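PDB 3DY0: plasma serine protease inhibitor from Homo sapiens, which inhibits serine proteases of blood plasma and other body fluids in a heparin-dependent way, binding irreversibly to their active-site serine. Local coordinates for residues A315-E318 and G323-A326. Residues are numbered along the deposited sequence; the frame is centred on the assembly and turned at random.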
loop_
_atom_site.group_PDB
_atom_site.type_symbol
_atom_site.label_atom_id
_atom_site.label_comp_id
_atom_site.label_asym_id
_atom_site.label_seq_id
_atom_site.Cartn_x
_atom_site.Cartn_y
_atom_site.Cartn_z
ATOM N N ALA A 315 7.181 -1.814 -0.337
ATOM C CA ALA A 315 6.743 -0.610 0.356
ATOM C C ALA A 315 7.671 -0.338 1.532
ATOM O O ALA A 315 8.115 -1.265 2.207
ATOM C CB ALA A 315 5.314 -0.790 0.847
ATOM N N VAL A 316 7.964 0.936 1.773
ATOM C CA VAL A 316 8.846 1.314 2.871
ATOM C C VAL A 316 8.293 2.532 3.593
ATOM O O VAL A 316 7.559 3.334 3.009
ATOM C CB VAL A 316 10.283 1.660 2.372
ATOM C CG1 VAL A 316 10.871 0.496 1.590
ATOM C CG2 VAL A 316 10.254 2.920 1.519
ATOM N N VAL A 317 8.631 2.656 4.871
ATOM C CA VAL A 317 8.196 3.802 5.656
ATOM C C VAL A 317 9.263 4.184 6.669
ATOM O O VAL A 317 9.951 3.321 7.213
ATOM C CB VAL A 317 6.863 3.526 6.408
ATOM C CG1 VAL A 317 7.046 2.433 7.444
ATOM C CG2 VAL A 317 6.368 4.821 7.063
ATOM N N GLU A 318 9.407 5.487 6.887
ATOM C CA GLU A 318 10.352 6.029 7.854
ATOM C C GLU A 318 9.554 6.995 8.714
ATOM O O GLU A 318 8.918 7.911 8.194
ATOM C CB GLU A 318 11.470 6.808 7.155
ATOM C CG GLU A 318 12.256 6.010 6.136
ATOM C CD GLU A 318 13.172 6.880 5.297
ATOM O OE1 GLU A 318 13.861 6.335 4.410
ATOM O OE2 GLU A 318 13.204 8.110 5.522
ATOM N N GLY A 323 8.668 13.885 10.858
ATOM C CA GLY A 323 7.499 13.484 10.100
ATOM C C GLY A 323 7.560 12.059 9.605
ATOM O O GLY A 323 8.027 11.168 10.310
ATOM N N THR A 324 7.092 11.856 8.378
ATOM C CA THR A 324 7.053 10.531 7.772
ATOM C C THR A 324 7.319 10.552 6.273
ATOM O O THR A 324 6.900 11.465 5.571
ATOM C CB THR A 324 5.654 9.880 7.985
ATOM O OG1 THR A 324 5.423 9.682 9.383
ATOM C CG2 THR A 324 5.549 8.539 7.249
ATOM N N ARG A 325 8.050 9.550 5.803
ATOM C CA ARG A 325 8.285 9.375 4.375
ATOM C C ARG A 325 7.826 7.947 4.141
ATOM O O ARG A 325 8.157 7.051 4.919
ATOM C CB ARG A 325 9.764 9.499 3.992
ATOM C CG ARG A 325 10.252 10.924 3.803
ATOM C CD ARG A 325 10.473 11.589 5.138
ATOM N NE ARG A 325 11.404 10.805 5.941
ATOM C CZ ARG A 325 11.605 10.981 7.240
ATOM N NH1 ARG A 325 12.475 10.212 7.881
ATOM N NH2 ARG A 325 10.935 11.920 7.896
ATOM N N ALA A 326 7.034 7.743 3.096
ATOM C CA ALA A 326 6.545 6.410 2.767
ATOM C C ALA A 326 6.460 6.298 1.258
ATOM O O ALA A 326 6.142 7.266 0.566
ATOM C CB ALA A 326 5.171 6.167 3.390
#
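Glu-318 and Arg-325 form a hydrogen-bonded antiparallel pair and are joined twice, by backbone and by side chain. Glu-318 N donates to Arg-325 O at 2.8 Å. Arg-325 N returns a bond of 3.0 Å to Glu-318 O. Each carbonyl also takes a CA-H contact: Val-317 CA lies 3.3 Å from Arg-325 O, and Thr-324 CA 3.2 Å from Glu-318 O. The Arg-325 chain bends at chi2 (77°) and chi3 (56°), which brings its guanidinium back over Glu-318 O. Its edge then meets the carboxylate side-on. NE and NH1 both donate to Glu-318 OE2, at 3.3 and 3.2 Å, in a salt bridge. The NH1 bond uses the anti lone pair of OE2, and the carboxylate and guanidinium planes stand 72° apart. Both ions have second salt-bridge partners: Lys-147 NZ for Glu-318 OE1, and Asp-320 in the turn for Arg-325 NH1. This is the turn end of the hairpin of strands 307-319 and 323-335. The second strand is the N-terminal part of the cleaved reactive centre loop, inserted into the serpin's central beta-sheet between strands 307-319 and 159-172. On the opposite face of the hairpin, Val-317 CG2 packs against Thr-324 CG2 at 3.8 Å and, less closely, Ala-326 CB. Thr-324 OG1 is hydrogen-bonded to Tyr-223 OH. Val-316 O meets Ala-326 CA at 3.2 Å in a CA-H...O contact, and the Val-316 backbone is hydrogen-bonded to Ala-327.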